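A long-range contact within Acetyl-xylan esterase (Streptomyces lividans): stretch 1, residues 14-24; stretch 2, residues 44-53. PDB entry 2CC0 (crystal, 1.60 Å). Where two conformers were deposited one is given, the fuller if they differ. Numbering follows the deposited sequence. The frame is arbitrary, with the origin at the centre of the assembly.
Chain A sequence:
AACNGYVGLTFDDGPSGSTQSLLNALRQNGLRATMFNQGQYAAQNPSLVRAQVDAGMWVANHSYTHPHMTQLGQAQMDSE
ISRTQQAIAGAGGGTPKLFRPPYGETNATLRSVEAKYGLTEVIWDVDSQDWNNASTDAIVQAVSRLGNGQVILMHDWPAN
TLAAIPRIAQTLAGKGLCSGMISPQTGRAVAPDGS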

# COMPACT_ATOMS: atom_id res chain seq x y z
N GLY A 14 -2.14 -5.48 -21.07
CA GLY A 14 -2.04 -6.60 -22.00
C GLY A 14 -3.18 -7.57 -21.82
O GLY A 14 -4.15 -7.32 -21.07
N PRO A 15 -3.08 -8.73 -22.48
CA PRO A 15 -1.99 -8.96 -23.44
C PRO A 15 -2.34 -8.47 -24.84
O PRO A 15 -3.43 -7.92 -25.05
CB PRO A 15 -1.95 -10.50 -23.56
CG PRO A 15 -3.19 -11.02 -22.92
CD PRO A 15 -3.96 -9.88 -22.30
N SER A 16 -1.40 -8.55 -25.77
CA SER A 16 -1.22 -7.64 -26.91
C SER A 16 -0.19 -8.29 -27.82
O SER A 16 0.51 -9.24 -27.42
CB SER A 16 -0.86 -6.20 -26.62
OG SER A 16 0.52 -6.06 -26.59
N GLY A 17 -0.07 -7.80 -29.05
CA GLY A 17 1.03 -8.23 -29.91
C GLY A 17 2.46 -7.97 -29.42
O GLY A 17 3.42 -8.45 -30.04
N SER A 18 2.61 -7.19 -28.34
CA SER A 18 3.90 -6.88 -27.73
C SER A 18 4.25 -7.83 -26.59
O SER A 18 5.40 -7.86 -26.13
CB SER A 18 3.89 -5.45 -27.16
OG SER A 18 3.45 -4.51 -28.13
N THR A 19 3.27 -8.60 -26.13
CA THR A 19 3.44 -9.37 -24.90
C THR A 19 4.52 -10.44 -24.98
O THR A 19 5.37 -10.52 -24.08
CB THR A 19 2.11 -10.00 -24.48
OG1 THR A 19 1.16 -8.93 -24.31
CG2 THR A 19 2.25 -10.82 -23.17
N GLN A 20 4.49 -11.27 -26.03
CA GLN A 20 5.49 -12.35 -26.07
C GLN A 20 6.94 -11.83 -26.04
O GLN A 20 7.79 -12.38 -25.33
CB GLN A 20 5.29 -13.31 -27.25
CG GLN A 20 6.13 -14.59 -27.11
CD GLN A 20 5.71 -15.48 -25.92
OE1 GLN A 20 4.65 -16.09 -25.94
NE2 GLN A 20 6.56 -15.55 -24.88
N SER A 21 7.23 -10.76 -26.80
CA SER A 21 8.57 -10.16 -26.80
C SER A 21 8.97 -9.67 -25.41
O SER A 21 10.08 -9.90 -24.97
CB SER A 21 8.64 -9.00 -27.80
OG SER A 21 8.53 -9.49 -29.13
N LEU A 22 8.02 -9.03 -24.72
CA LEU A 22 8.25 -8.58 -23.35
C LEU A 22 8.52 -9.75 -22.42
O LEU A 22 9.46 -9.71 -21.62
CB LEU A 22 7.03 -7.77 -22.86
CG LEU A 22 7.09 -7.16 -21.44
CD1 LEU A 22 8.30 -6.22 -21.28
CD2 LEU A 22 5.78 -6.42 -21.14
N LEU A 23 7.70 -10.80 -22.52
CA LEU A 23 7.89 -11.96 -21.64
C LEU A 23 9.25 -12.60 -21.87
O LEU A 23 9.94 -12.97 -20.92
CB LEU A 23 6.78 -12.99 -21.88
CG LEU A 23 5.36 -12.58 -21.52
CD1 LEU A 23 4.40 -13.74 -21.91
CD2 LEU A 23 5.22 -12.26 -20.03
N ASN A 24 9.63 -12.72 -23.15
CA ASN A 24 10.94 -13.29 -23.49
C ASN A 24 12.09 -12.47 -22.90
O ASN A 24 13.01 -13.03 -22.33
CB ASN A 24 11.09 -13.42 -25.00
CG ASN A 24 10.21 -14.51 -25.59
OD1 ASN A 24 9.64 -15.35 -24.87
ND2 ASN A 24 10.08 -14.50 -26.91
N GLN A 44 -9.72 -12.21 -25.63
CA GLN A 44 -9.32 -12.23 -27.04
C GLN A 44 -8.04 -13.02 -27.28
O GLN A 44 -7.80 -13.49 -28.40
CB GLN A 44 -9.16 -10.80 -27.58
CG GLN A 44 -10.50 -10.05 -27.75
CD GLN A 44 -10.35 -8.53 -27.82
OE1 GLN A 44 -9.28 -8.00 -28.13
NE2 GLN A 44 -11.44 -7.82 -27.54
N ASN A 45 -7.22 -13.18 -26.23
CA ASN A 45 -5.89 -13.79 -26.39
C ASN A 45 -5.59 -14.81 -25.28
O ASN A 45 -4.62 -14.63 -24.53
CB ASN A 45 -4.80 -12.72 -26.35
CG ASN A 45 -4.97 -11.64 -27.41
OD1 ASN A 45 -4.52 -11.80 -28.54
ND2 ASN A 45 -5.59 -10.52 -27.03
N PRO A 46 -6.43 -15.87 -25.15
CA PRO A 46 -6.20 -16.78 -24.01
C PRO A 46 -4.80 -17.42 -24.01
O PRO A 46 -4.20 -17.59 -22.94
CB PRO A 46 -7.31 -17.84 -24.16
CG PRO A 46 -7.71 -17.75 -25.63
CD PRO A 46 -7.59 -16.28 -25.96
N SER A 47 -4.26 -17.74 -25.18
CA SER A 47 -2.94 -18.32 -25.27
C SER A 47 -1.84 -17.39 -24.71
O SER A 47 -0.84 -17.84 -24.14
CB SER A 47 -2.64 -18.68 -26.73
OG SER A 47 -1.39 -19.31 -26.81
N LEU A 48 -2.02 -16.09 -24.90
CA LEU A 48 -1.05 -15.12 -24.35
C LEU A 48 -1.19 -14.96 -22.85
O LEU A 48 -0.20 -14.68 -22.15
CB LEU A 48 -1.14 -13.75 -25.04
CG LEU A 48 -0.53 -13.69 -26.43
CD1 LEU A 48 -0.82 -12.33 -27.07
CD2 LEU A 48 0.97 -14.00 -26.41
N VAL A 49 -2.41 -15.14 -22.34
CA VAL A 49 -2.58 -15.16 -20.87
C VAL A 49 -1.75 -16.30 -20.27
O VAL A 49 -1.00 -16.11 -19.29
CB VAL A 49 -4.04 -15.32 -20.46
CG1 VAL A 49 -4.17 -15.43 -18.94
CG2 VAL A 49 -4.89 -14.13 -20.99
N ARG A 50 -1.88 -17.49 -20.87
CA ARG A 50 -1.06 -18.64 -20.46
C ARG A 50 0.43 -18.39 -20.64
O ARG A 50 1.24 -18.84 -19.81
CB ARG A 50 -1.44 -19.90 -21.26
CG ARG A 50 -2.65 -20.63 -20.71
CD ARG A 50 -2.48 -21.09 -19.23
NE ARG A 50 -1.29 -21.89 -18.93
CZ ARG A 50 -1.06 -22.43 -17.73
NH1 ARG A 50 -1.95 -22.27 -16.75
NH2 ARG A 50 0.04 -23.14 -17.50
N ALA A 51 0.80 -17.67 -21.70
CA ALA A 51 2.23 -17.40 -21.96
C ALA A 51 2.81 -16.59 -20.80
O ALA A 51 3.94 -16.81 -20.39
CB ALA A 51 2.43 -16.69 -23.30
N GLN A 52 2.00 -15.71 -20.23
CA GLN A 52 2.47 -14.93 -19.07
C GLN A 52 2.78 -15.85 -17.90
O GLN A 52 3.82 -15.73 -17.24
CB GLN A 52 1.43 -13.88 -18.66
CG GLN A 52 1.19 -12.86 -19.75
CD GLN A 52 -0.06 -12.03 -19.48
OE1 GLN A 52 -1.05 -12.51 -18.87
NE2 GLN A 52 -0.00 -10.79 -19.89
N VAL A 53 1.86 -16.78 -17.64
CA VAL A 53 2.05 -17.76 -16.55
C VAL A 53 3.30 -18.60 -16.80
O VAL A 53 4.15 -18.79 -15.89
CB VAL A 53 0.80 -18.66 -16.39
CG1 VAL A 53 1.02 -19.72 -15.28
CG2 VAL A 53 -0.45 -17.79 -16.10
O HOH W 1 5.89 -17.50 -22.31

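This is a mainly apolar packing contact between two nearly parallel helices and the loop that leads into the first of them, with no direct hydrogen bond crossing it and a single water joining the two sides. The axes of helices 19-24 and 46-53 differ by 7° in direction and come within 10.1 Å, a spacing that side chains of moderate size can fill.

P15, preceded by a cis peptide bond, supplies much of the loop's share. Its CA-to-CB bond points toward the second stretch: P15 CB lies 3.7 Å from L48 CB, and P15 CG lies 4.0 Å from V49 CG2. A compact, rigid ring suits this place because it offers carbon surface to both residues at once. L48 also reaches the backbone beyond the proline, with L48 CD1 3.4 Å from S16 O. The CA-to-CB bond of S16 points away, and S16 OG accepts a capping bond from S18 N at 3.0 Å.

Further along, L23 lies against a small residue. L23 CD1 is 3.8 Å from A51 CB and only 3.4 Å from A51 C, so the short alanine side chain leaves the leucine methyl able to touch the helix backbone. L23 CD1 is also 4.0 Å from Q52 CG, which shows the aliphatic part of a glutamine serving as apolar surface. The amide end of Q52 also comes near the first stretch, Q52 NE2 standing 4.0 Å from T19 CG2, while its polar atoms are hydrogen-bonded elsewhere in the structure.

Q20 provides the polar margin. Its CA-to-CB bond points sideways, but its end comes nearer the partner helix, placing Q20 OE1 3.5 Å from A51 CB. Q20 NE2 donates to N24 OD1 (3.1 Å) and to a water (3.3 Å from NE2) that in turn donates to A51 O at 2.8 Å, bridging the helices.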